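Local coordinates for protein 2,4-dihydroxyhept-2-ene-1,7-dioic acid aldolase (Kordia algicida OT-1, PDB 6BDE) that probably senses nitric oxide as a member of the heme nitric oxide/oxygen (H-NOX) signalling family, binding iron protoporphyrin IX, at residues A87-P92 with E100-V105; E106-K109 with E115-T118; L10-D15 with L68-H73. The protein carries 1 engineered substitution. All coordinates share one frame; numbering follows the deposited sequence.

Overall arrangement
Interactions 1 and 2 both use helix 99-110, their centres 13 Å apart, and both reach the heme: interaction 1 through the axial ligand H104 and through I103, interaction 2 through V107 and loop residues 115-117. They also touch directly, with H104 O 3.5 Å from L116 CD1 and H104 CE1 3.9 Å from P117 CD. Interaction 3, where helices 3-17 and 63-81 meet, lies on the opposite side of the chain's centre from these two, its own centre 23 Å from that of interaction 1 and 21 Å from that of interaction 2. It does not touch the heme, but the side chain of Y70 comes within about 8 Å of it, nearest atoms counted.

Interaction 1 of 3, residues A87-P92 with E100-V105; sequences ATYKDP and ENHIHV. With HEM (protoporphyrin IX containing Fe), chain B.
Y89 OH and H102 ND1 lie 2.3 Å apart; the pair is a hydrogen bond, very short, in which either atom could be the donor, and the exact length is doubtful. The phenol oxygen comes in at the edge of the imidazole, near its plane. The two rings meet rim to rim, with centroids 5.7 Å apart and planes inclined at 56°, and neither covers a face of the other. H102 places its ring there by setting CG anti to the backbone N (chi1 178°), and it does so within a wider pi-type turn at 100-103. T88 adds a methyl to the cluster: its CG2 sits 3.8 Å above the centre of the Y89 ring and 4.2 Å from H102 CE1. I103 CG1 approaches Y89 CE2 at 4.1 Å, obliquely to the ring.

This is the proximal side of the H-NOX heme pocket, in which helix 99-110 presents the axial histidine. H104 NE2 binds HEM FE, the heme iron, at 2.0 Å. The neighbouring I103 turns its CG2 to the porphyrin, 3.6 Å from HEM C4B. I103 therefore has two jobs, one branch meeting the Y89 ring and the other the macrocycle, so that it lies between the loop after helix 83-87 and the heme.

The loop carries bonds of its own. K90 folds back so that NZ meets A87 O at 2.6 Å, nearly in line with the carbonyl bond, while D91 OD2 accepts a hydrogen bond from E94 N, capping the start of helix 92-96. M95 of that helix touches both Y89 and I103, and P92, its first residue, packs on T150 and F151 of helix 140-153.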
loop_
_atom_site.group_PDB
_atom_site.type_symbol
_atom_site.label_atom_id
_atom_site.label_comp_id
_atom_site.label_asym_id
_atom_site.label_seq_id
_atom_site.Cartn_x
_atom_site.Cartn_y
_atom_site.Cartn_z
ATOM N N ALA A 87 -3.535 -12.787 -12.266
ATOM C CA ALA A 87 -4.348 -13.900 -12.740
ATOM C C ALA A 87 -3.893 -15.244 -12.184
ATOM O O ALA A 87 -4.609 -16.236 -12.354
ATOM C CB ALA A 87 -4.336 -13.946 -14.269
ATOM N N THR A 88 -2.725 -15.299 -11.540
ATOM C CA THR A 88 -2.284 -16.533 -10.902
ATOM C C THR A 88 -3.252 -16.970 -9.809
ATOM O O THR A 88 -3.462 -18.172 -9.604
ATOM C CB THR A 88 -0.870 -16.343 -10.338
ATOM O OG1 THR A 88 0.090 -16.489 -11.391
ATOM C CG2 THR A 88 -0.562 -17.350 -9.234
ATOM N N TYR A 89 -3.880 -16.017 -9.129
ATOM C CA TYR A 89 -4.716 -16.300 -7.974
ATOM C C TYR A 89 -6.196 -16.244 -8.337
ATOM O O TYR A 89 -6.617 -15.478 -9.207
ATOM C CB TYR A 89 -4.416 -15.314 -6.845
ATOM C CG TYR A 89 -2.972 -15.361 -6.411
ATOM C CD1 TYR A 89 -2.531 -16.318 -5.510
ATOM C CD2 TYR A 89 -2.045 -14.464 -6.924
ATOM C CE1 TYR A 89 -1.212 -16.373 -5.118
ATOM C CE2 TYR A 89 -0.720 -14.512 -6.539
ATOM C CZ TYR A 89 -0.310 -15.468 -5.635
ATOM O OH TYR A 89 1.009 -15.517 -5.250
ATOM N N LYS A 90 -6.979 -17.078 -7.656
ATOM C CA LYS A 90 -8.424 -17.114 -7.817
ATOM C C LYS A 90 -9.164 -16.806 -6.524
ATOM O O LYS A 90 -10.399 -16.758 -6.527
ATOM C CB LYS A 90 -8.874 -18.486 -8.343
ATOM C CG LYS A 90 -8.756 -18.667 -9.852
ATOM C CD LYS A 90 -7.318 -18.906 -10.286
ATOM C CE LYS A 90 -7.166 -18.769 -11.791
ATOM N NZ LYS A 90 -5.742 -18.603 -12.188
ATOM N N ASP A 91 -8.445 -16.594 -5.419
ATOM C CA ASP A 91 -9.043 -16.379 -4.113
ATOM C C ASP A 91 -8.291 -15.251 -3.416
ATOM O O ASP A 91 -7.046 -15.230 -3.443
ATOM C CB ASP A 91 -8.999 -17.660 -3.273
ATOM C CG ASP A 91 -9.593 -17.475 -1.895
ATOM O OD1 ASP A 91 -10.832 -17.567 -1.761
ATOM O OD2 ASP A 91 -8.820 -17.243 -0.942
ATOM N N PRO A 92 -8.997 -14.305 -2.790
ATOM C CA PRO A 92 -8.296 -13.178 -2.155
ATOM C C PRO A 92 -7.494 -13.577 -0.928
ATOM O O PRO A 92 -6.438 -12.983 -0.677
ATOM C CB PRO A 92 -9.434 -12.213 -1.796
ATOM C CG PRO A 92 -10.633 -13.091 -1.653
ATOM C CD PRO A 92 -10.461 -14.195 -2.659
ATOM N N GLU A 100 4.335 -12.693 0.835
ATOM C CA GLU A 100 5.713 -12.813 1.298
ATOM C C GLU A 100 6.508 -13.796 0.446
ATOM O O GLU A 100 7.628 -13.494 0.018
ATOM C CB GLU A 100 5.735 -13.235 2.768
ATOM C CG GLU A 100 7.131 -13.388 3.352
ATOM C CD GLU A 100 7.852 -12.061 3.508
ATOM O OE1 GLU A 100 7.172 -11.014 3.567
ATOM O OE2 GLU A 100 9.099 -12.064 3.575
ATOM N N ASN A 101 5.953 -14.980 0.189
ATOM C CA ASN A 101 6.711 -16.056 -0.434
ATOM C C ASN A 101 6.517 -16.155 -1.942
ATOM O O ASN A 101 7.099 -17.050 -2.565
ATOM C CB ASN A 101 6.370 -17.400 0.227
ATOM C CG ASN A 101 4.894 -17.752 0.131
ATOM O OD1 ASN A 101 4.129 -17.112 -0.589
ATOM N ND2 ASN A 101 4.490 -18.782 0.866
ATOM N N HIS A 102 5.726 -15.271 -2.549
ATOM C CA HIS A 102 5.607 -15.281 -4.003
ATOM C C HIS A 102 5.578 -13.877 -4.594
ATOM O O HIS A 102 6.453 -13.520 -5.389
ATOM C CB HIS A 102 4.356 -16.040 -4.451
ATOM C CG HIS A 102 4.159 -16.037 -5.935
ATOM N ND1 HIS A 102 2.940 -15.779 -6.525
ATOM C CD2 HIS A 102 5.030 -16.250 -6.950
ATOM C CE1 HIS A 102 3.068 -15.838 -7.839
ATOM N NE2 HIS A 102 4.327 -16.121 -8.122
ATOM N N ILE A 103 4.571 -13.082 -4.220
ATOM C CA ILE A 103 4.351 -11.794 -4.876
ATOM C C ILE A 103 5.570 -10.895 -4.712
ATOM O O ILE A 103 6.169 -10.443 -5.696
ATOM C CB ILE A 103 3.078 -11.121 -4.334
ATOM C CG1 ILE A 103 1.835 -11.873 -4.811
ATOM C CG2 ILE A 103 3.022 -9.666 -4.773
ATOM C CD1 ILE A 103 0.563 -11.454 -4.111
ATOM N N HIS A 104 5.961 -10.627 -3.466
ATOM C CA HIS A 104 7.100 -9.751 -3.230
ATOM C C HIS A 104 8.433 -10.415 -3.549
ATOM O O HIS A 104 9.449 -9.715 -3.634
ATOM C CB HIS A 104 7.080 -9.243 -1.786
ATOM C CG HIS A 104 6.161 -8.078 -1.576
ATOM N ND1 HIS A 104 5.829 -7.603 -0.327
ATOM C CD2 HIS A 104 5.502 -7.295 -2.464
ATOM C CE1 HIS A 104 5.004 -6.576 -0.453
ATOM N NE2 HIS A 104 4.793 -6.369 -1.739
ATOM N N VAL A 105 8.457 -11.738 -3.736
ATOM C CA VAL A 105 9.639 -12.376 -4.305
ATOM C C VAL A 105 9.797 -11.977 -5.766
ATOM O O VAL A 105 10.907 -11.692 -6.232
ATOM C CB VAL A 105 9.555 -13.906 -4.138
ATOM C CG1 VAL A 105 10.662 -14.589 -4.930
ATOM C CG2 VAL A 105 9.635 -14.287 -2.667
HETATM C CHA HEM B . 5.931 -1.744 -1.349
HETATM C CHB HEM B . 4.990 -4.245 -6.076
HETATM C CHC HEM B . 0.777 -6.982 -3.809
HETATM C CHD HEM B . 1.563 -4.290 0.867
HETATM C C1A HEM B . 5.717 -2.467 -2.877
HETATM C C2A HEM B . 6.497 -1.753 -3.817
HETATM C C3A HEM B . 6.262 -2.374 -4.976
HETATM C C4A HEM B . 5.358 -3.404 -4.649
HETATM C CMA HEM B . 6.849 -2.044 -6.347
HETATM C CAA HEM B . 7.424 -0.565 -3.564
HETATM C CBA HEM B . 8.812 -1.115 -3.222
HETATM C CGA HEM B . 9.838 0.007 -3.087
HETATM O O1A HEM B . 11.064 -0.271 -3.002
HETATM O O2A HEM B . 9.465 1.210 -3.060
HETATM C C1B HEM B . 3.665 -5.145 -5.659
HETATM C C2B HEM B . 2.843 -5.819 -6.775
HETATM C C3B HEM B . 1.777 -6.504 -6.121
HETATM C C4B HEM B . 1.990 -6.232 -4.660
HETATM C CMB HEM B . 3.128 -5.768 -8.276
HETATM C CAB HEM B . 0.671 -7.349 -6.743
HETATM C CBB HEM B . 0.963 -8.384 -7.502
HETATM C C1C HEM B . 0.871 -6.195 -2.290
HETATM C C2C HEM B . -0.307 -6.415 -1.543
HETATM C C3C HEM B . -0.106 -5.749 -0.393
HETATM C C4C HEM B . 1.176 -5.182 -0.526
HETATM C CMC HEM B . -1.532 -7.230 -1.949
HETATM C CAC HEM B . -1.050 -5.641 0.800
HETATM C CBC HEM B . -0.823 -6.363 1.876
HETATM C C1D HEM B . 2.887 -3.398 0.361
HETATM C C2D HEM B . 3.153 -2.298 1.361
HETATM C C3D HEM B . 4.277 -1.601 0.842
HETATM C C4D HEM B . 4.654 -2.313 -0.476
HETATM C CMD HEM B . 2.401 -2.002 2.656
HETATM C CAD HEM B . 4.969 -0.392 1.471
HETATM C CBD HEM B . 6.412 -0.718 1.846
HETATM C CGD HEM B . 6.470 -1.091 3.323
HETATM O O1D HEM B . 5.402 -1.321 3.949
HETATM O O2D HEM B . 7.583 -1.171 3.904
HETATM N NA HEM B . 4.891 -3.502 -3.329
HETATM N NB HEM B . 3.092 -5.327 -4.239
HETATM N NC HEM B . 1.852 -5.361 -1.742
HETATM N ND HEM B . 3.711 -3.467 -0.877
HETATM FE FE HEM B . 3.692 -4.823 -2.376
#

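Interaction 2 of 3, residues E106-K109 with E115-T118; sequences EVRK and ELPT. With HEM (protoporphyrin IX containing Fe), chain B.
E115 N donates to the heme propionate oxygen O1A across 2.9 Å, the bond almost straight at 172°. E115 CB points away from residues 106-109; its OE2 forms a salt bridge with R44. The next residue, L116, makes the contact with helix 99-110 by dividing its two methyls. CD1 lies against the guanidinium of R108, 3.7 Å from NH2; CD2 faces V107 CG1 at 4.0 Å and also packs 3.6 Å from HEM C1A. R108 reaches the leucine because its chain bends at chi3 (-67°), and its NH1 is held by the carbonyl oxygen of A114. V107, with CG2 3.5 Å from HEM CHB, continues the apolar wall, while P117 CG lies 3.4 Å from O1D of the second propionate. Loop residues E115 and P117 thus meet the propionates, while L116 and V107 lie over the proximal face of the porphyrin, complementing the Y-x-S-x-R motif of H-NOX proteins (Y133, S135 and R137), which also hydrogen-bonds the heme. Beyond P117 the chain enters strand 118-121, where T118 pairs with K134 of strand 128-134, so the contact bridges the proximal helix and the edge of the antiparallel sheet.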
loop_
_atom_site.group_PDB
_atom_site.type_symbol
_atom_site.label_atom_id
_atom_site.label_comp_id
_atom_site.label_asym_id
_atom_site.label_seq_id
_atom_site.Cartn_x
_atom_site.Cartn_y
_atom_site.Cartn_z
ATOM N N GLU A 106 8.688 -11.939 -6.509
ATOM C CA GLU A 106 8.737 -11.499 -7.899
ATOM C C GLU A 106 9.087 -10.021 -7.998
ATOM O O GLU A 106 9.771 -9.601 -8.938
ATOM C CB GLU A 106 7.398 -11.778 -8.582
ATOM C CG GLU A 106 7.089 -13.253 -8.764
ATOM C CD GLU A 106 8.183 -13.983 -9.514
ATOM O OE1 GLU A 106 8.525 -13.551 -10.635
ATOM O OE2 GLU A 106 8.702 -14.988 -8.984
ATOM N N VAL A 107 8.626 -9.218 -7.036
ATOM C CA VAL A 107 8.921 -7.787 -7.047
ATOM C C VAL A 107 10.419 -7.550 -6.900
ATOM O O VAL A 107 10.985 -6.649 -7.531
ATOM C CB VAL A 107 8.124 -7.071 -5.942
ATOM C CG1 VAL A 107 8.430 -5.580 -5.943
ATOM C CG2 VAL A 107 6.635 -7.317 -6.123
ATOM N N ARG A 108 11.086 -8.354 -6.070
ATOM C CA ARG A 108 12.528 -8.200 -5.906
ATOM C C ARG A 108 13.273 -8.523 -7.194
ATOM O O ARG A 108 14.369 -7.997 -7.426
ATOM C CB ARG A 108 13.026 -9.078 -4.755
ATOM C CG ARG A 108 14.456 -8.781 -4.328
ATOM C CD ARG A 108 14.728 -9.248 -2.908
ATOM N NE ARG A 108 13.974 -8.484 -1.918
ATOM C CZ ARG A 108 14.158 -7.190 -1.675
ATOM N NH1 ARG A 108 15.071 -6.510 -2.353
ATOM N NH2 ARG A 108 13.429 -6.576 -0.754
ATOM N N LYS A 109 12.696 -9.377 -8.042
ATOM C CA LYS A 109 13.275 -9.614 -9.360
ATOM C C LYS A 109 13.055 -8.416 -10.277
ATOM O O LYS A 109 13.942 -8.046 -11.054
ATOM C CB LYS A 109 12.675 -10.875 -9.981
ATOM C CG LYS A 109 12.831 -12.129 -9.133
ATOM C CD LYS A 109 12.277 -13.346 -9.860
ATOM C CE LYS A 109 11.971 -14.475 -8.894
ATOM N NZ LYS A 109 11.703 -15.762 -9.595
ATOM N N GLU A 115 12.658 -2.080 -1.446
ATOM C CA GLU A 115 12.621 -2.114 0.013
ATOM C C GLU A 115 11.186 -2.449 0.403
ATOM O O GLU A 115 10.297 -1.592 0.343
ATOM C CB GLU A 115 13.097 -0.792 0.605
ATOM C CG GLU A 115 14.560 -0.501 0.296
ATOM C CD GLU A 115 15.019 0.850 0.806
ATOM O OE1 GLU A 115 14.495 1.307 1.841
ATOM O OE2 GLU A 115 15.910 1.453 0.169
ATOM N N LEU A 116 10.965 -3.702 0.791
ATOM C CA LEU A 116 9.637 -4.260 0.962
ATOM C C LEU A 116 9.384 -4.627 2.420
ATOM O O LEU A 116 10.328 -4.877 3.175
ATOM C CB LEU A 116 9.470 -5.506 0.082
ATOM C CG LEU A 116 9.699 -5.274 -1.412
ATOM C CD1 LEU A 116 9.982 -6.585 -2.125
ATOM C CD2 LEU A 116 8.500 -4.571 -2.029
ATOM N N PRO A 117 8.127 -4.662 2.846
ATOM C CA PRO A 117 7.808 -5.097 4.207
ATOM C C PRO A 117 7.843 -6.619 4.293
ATOM O O PRO A 117 8.071 -7.320 3.310
ATOM C CB PRO A 117 6.396 -4.553 4.418
ATOM C CG PRO A 117 5.791 -4.609 3.057
ATOM C CD PRO A 117 6.913 -4.305 2.088
ATOM N N THR A 118 7.612 -7.125 5.500
ATOM C CA THR A 118 7.476 -8.554 5.735
ATOM C C THR A 118 6.063 -8.861 6.207
ATOM O O THR A 118 5.491 -8.120 7.014
ATOM C CB THR A 118 8.492 -9.055 6.767
ATOM O OG1 THR A 118 8.526 -8.164 7.887
ATOM C CG2 THR A 118 9.877 -9.132 6.151
HETATM C CHA HEM B . 5.931 -1.744 -1.349
HETATM C CHB HEM B . 4.990 -4.245 -6.076
HETATM C CHC HEM B . 0.777 -6.982 -3.809
HETATM C CHD HEM B . 1.563 -4.290 0.867
HETATM C C1A HEM B . 5.717 -2.467 -2.877
HETATM C C2A HEM B . 6.497 -1.753 -3.817
HETATM C C3A HEM B . 6.262 -2.374 -4.976
HETATM C C4A HEM B . 5.358 -3.404 -4.649
HETATM C CMA HEM B . 6.849 -2.044 -6.347
HETATM C CAA HEM B . 7.424 -0.565 -3.564
HETATM C CBA HEM B . 8.812 -1.115 -3.222
HETATM C CGA HEM B . 9.838 0.007 -3.087
HETATM O O1A HEM B . 11.064 -0.271 -3.002
HETATM O O2A HEM B . 9.465 1.210 -3.060
HETATM C C1B HEM B . 3.665 -5.145 -5.659
HETATM C C2B HEM B . 2.843 -5.819 -6.775
HETATM C C3B HEM B . 1.777 -6.504 -6.121
HETATM C C4B HEM B . 1.990 -6.232 -4.660
HETATM C CMB HEM B . 3.128 -5.768 -8.276
HETATM C CAB HEM B . 0.671 -7.349 -6.743
HETATM C CBB HEM B . 0.963 -8.384 -7.502
HETATM C C1C HEM B . 0.871 -6.195 -2.290
HETATM C C2C HEM B . -0.307 -6.415 -1.543
HETATM C C3C HEM B . -0.106 -5.749 -0.393
HETATM C C4C HEM B . 1.176 -5.182 -0.526
HETATM C CMC HEM B . -1.532 -7.230 -1.949
HETATM C CAC HEM B . -1.050 -5.641 0.800
HETATM C CBC HEM B . -0.823 -6.363 1.876
HETATM C C1D HEM B . 2.887 -3.398 0.361
HETATM C C2D HEM B . 3.153 -2.298 1.361
HETATM C C3D HEM B . 4.277 -1.601 0.842
HETATM C C4D HEM B . 4.654 -2.313 -0.476
HETATM C CMD HEM B . 2.401 -2.002 2.656
HETATM C CAD HEM B . 4.969 -0.392 1.471
HETATM C CBD HEM B . 6.412 -0.718 1.846
HETATM C CGD HEM B . 6.470 -1.091 3.323
HETATM O O1D HEM B . 5.402 -1.321 3.949
HETATM O O2D HEM B . 7.583 -1.171 3.904
HETATM N NA HEM B . 4.891 -3.502 -3.329
HETATM N NB HEM B . 3.092 -5.327 -4.239
HETATM N NC HEM B . 1.852 -5.361 -1.742
HETATM N ND HEM B . 3.711 -3.467 -0.877
HETATM FE FE HEM B . 3.692 -4.823 -2.376
#

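Interaction 3 of 3, residues L10-D15 with L68-H73; sequences LDLVED and LTYGEH. Engineered in segment 68-73: G71 (natural residue Ala).
L12 supplies nearly all the apolar contact, pushing its branched end into the notch between Y70 and H73 on the neighbouring helix. With CG anti to the backbone N (chi1 -168°), CD2 reaches 3.7 Å from Y70 CA, 3.8 Å from H73 CB and 3.9 Å from Y70 CD1, and it meets T69 CG2 at 4.2 Å. The other methyl, CD1, lies over one face of the H73 imidazole.

Helices 3-17 and 63-81 belong to the helical part of the H-NOX fold; the axes of the short segments 10-15 and 68-73 come within 10.8 Å, their N-to-C directions 112° apart. G71, an engineered residue that is alanine in the natural sequence, is in the helix between Y70 and E72 and makes no contact with residues 10-15.

Among the polar groups, Y70 OH makes a weak hydrogen bond to I5 O, and H73 NE2 another weak one to E8 OE1. T69 OG1 bonds to D65 O one turn back. D15 OD2, 6.3 Å from H73 ND1, and D11 OD2, 6.5 Å from H73 NE2, might bias the imidazole toward protonation.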
loop_
_atom_site.group_PDB
_atom_site.type_symbol
_atom_site.label_atom_id
_atom_site.label_comp_id
_atom_site.label_asym_id
_atom_site.label_seq_id
_atom_site.Cartn_x
_atom_site.Cartn_y
_atom_site.Cartn_z
ATOM N N LEU A 10 2.286 11.385 -6.364
ATOM C CA LEU A 10 2.112 12.785 -6.734
ATOM C C LEU A 10 1.080 12.948 -7.843
ATOM O O LEU A 10 0.420 13.989 -7.922
ATOM C CB LEU A 10 3.452 13.390 -7.147
ATOM C CG LEU A 10 4.534 13.374 -6.062
ATOM C CD1 LEU A 10 5.846 13.917 -6.603
ATOM C CD2 LEU A 10 4.080 14.158 -4.837
ATOM N N ASP A 11 0.928 11.939 -8.704
ATOM C CA ASP A 11 -0.173 11.952 -9.663
ATOM C C ASP A 11 -1.515 11.970 -8.945
ATOM O O ASP A 11 -2.429 12.706 -9.336
ATOM C CB ASP A 11 -0.081 10.739 -10.590
ATOM C CG ASP A 11 0.908 10.939 -11.720
ATOM O OD1 ASP A 11 1.418 12.068 -11.873
ATOM O OD2 ASP A 11 1.176 9.966 -12.457
ATOM N N LEU A 12 -1.648 11.169 -7.886
ATOM C CA LEU A 12 -2.891 11.137 -7.125
ATOM C C LEU A 12 -3.111 12.443 -6.370
ATOM O O LEU A 12 -4.251 12.901 -6.231
ATOM C CB LEU A 12 -2.879 9.950 -6.162
ATOM C CG LEU A 12 -4.203 9.594 -5.487
ATOM C CD1 LEU A 12 -5.304 9.431 -6.522
ATOM C CD2 LEU A 12 -4.051 8.329 -4.661
ATOM N N VAL A 13 -2.033 13.052 -5.871
ATOM C CA VAL A 13 -2.155 14.342 -5.195
ATOM C C VAL A 13 -2.630 15.409 -6.175
ATOM O O VAL A 13 -3.490 16.235 -5.848
ATOM C CB VAL A 13 -0.818 14.731 -4.537
ATOM C CG1 VAL A 13 -0.919 16.108 -3.901
ATOM C CG2 VAL A 13 -0.415 13.691 -3.503
ATOM N N GLU A 14 -2.077 15.406 -7.389
ATOM C CA GLU A 14 -2.544 16.328 -8.420
ATOM C C GLU A 14 -3.996 16.049 -8.787
ATOM O O GLU A 14 -4.783 16.981 -8.996
ATOM C CB GLU A 14 -1.647 16.228 -9.655
ATOM C CG GLU A 14 -2.356 16.515 -10.969
ATOM C CD GLU A 14 -1.452 17.161 -11.999
ATOM O OE1 GLU A 14 -1.923 18.069 -12.714
ATOM O OE2 GLU A 14 -0.273 16.760 -12.097
ATOM N N ASP A 15 -4.370 14.769 -8.853
ATOM C CA ASP A 15 -5.730 14.409 -9.237
ATOM C C ASP A 15 -6.745 14.842 -8.185
ATOM O O ASP A 15 -7.841 15.302 -8.525
ATOM C CB ASP A 15 -5.816 12.902 -9.481
ATOM C CG ASP A 15 -7.245 12.398 -9.557
ATOM O OD1 ASP A 15 -8.138 13.178 -9.944
ATOM O OD2 ASP A 15 -7.476 11.216 -9.221
ATOM N N LEU A 68 -4.282 4.973 2.766
ATOM C CA LEU A 68 -5.341 4.040 2.390
ATOM C C LEU A 68 -5.829 4.326 0.976
ATOM O O LEU A 68 -5.925 3.417 0.144
ATOM C CB LEU A 68 -6.495 4.123 3.393
ATOM C CG LEU A 68 -7.534 2.995 3.395
ATOM C CD1 LEU A 68 -8.165 2.864 4.771
ATOM C CD2 LEU A 68 -8.612 3.199 2.335
ATOM N N THR A 69 -6.145 5.592 0.690
ATOM C CA THR A 69 -6.592 5.965 -0.648
ATOM C C THR A 69 -5.521 5.666 -1.690
ATOM O O THR A 69 -5.827 5.184 -2.787
ATOM C CB THR A 69 -6.973 7.446 -0.677
ATOM O OG1 THR A 69 -8.064 7.676 0.224
ATOM C CG2 THR A 69 -7.387 7.869 -2.078
ATOM N N TYR A 70 -4.255 5.936 -1.362
ATOM C CA TYR A 70 -3.176 5.643 -2.299
ATOM C C TYR A 70 -3.016 4.142 -2.509
ATOM O O TYR A 70 -2.813 3.688 -3.642
ATOM C CB TYR A 70 -1.867 6.259 -1.808
ATOM C CG TYR A 70 -0.706 6.037 -2.750
ATOM C CD1 TYR A 70 -0.879 6.122 -4.126
ATOM C CD2 TYR A 70 0.560 5.740 -2.266
ATOM C CE1 TYR A 70 0.175 5.916 -4.993
ATOM C CE2 TYR A 70 1.622 5.533 -3.127
ATOM C CZ TYR A 70 1.423 5.623 -4.488
ATOM O OH TYR A 70 2.475 5.419 -5.352
ATOM N N GLY A 71 -3.101 3.358 -1.432
ATOM C CA GLY A 71 -2.989 1.915 -1.571
ATOM C C GLY A 71 -4.076 1.327 -2.451
ATOM O O GLY A 71 -3.825 0.406 -3.234
ATOM N N GLU A 72 -5.297 1.852 -2.338
ATOM C CA GLU A 72 -6.368 1.406 -3.222
ATOM C C GLU A 72 -6.087 1.804 -4.665
ATOM O O GLU A 72 -6.358 1.031 -5.592
ATOM C CB GLU A 72 -7.707 1.976 -2.754
ATOM C CG GLU A 72 -8.141 1.479 -1.385
ATOM C CD GLU A 72 -9.598 1.769 -1.088
ATOM O OE1 GLU A 72 -10.178 2.663 -1.740
ATOM O OE2 GLU A 72 -10.166 1.097 -0.200
ATOM N N HIS A 73 -5.532 3.001 -4.874
ATOM C CA HIS A 73 -5.208 3.435 -6.229
ATOM C C HIS A 73 -4.065 2.617 -6.814
ATOM O O HIS A 73 -4.051 2.332 -8.018
ATOM C CB HIS A 73 -4.854 4.923 -6.236
ATOM C CG HIS A 73 -4.195 5.379 -7.501
ATOM N ND1 HIS A 73 -4.878 5.511 -8.691
ATOM C CD2 HIS A 73 -2.913 5.728 -7.763
ATOM C CE1 HIS A 73 -4.047 5.925 -9.630
ATOM N NE2 HIS A 73 -2.848 6.064 -9.094
#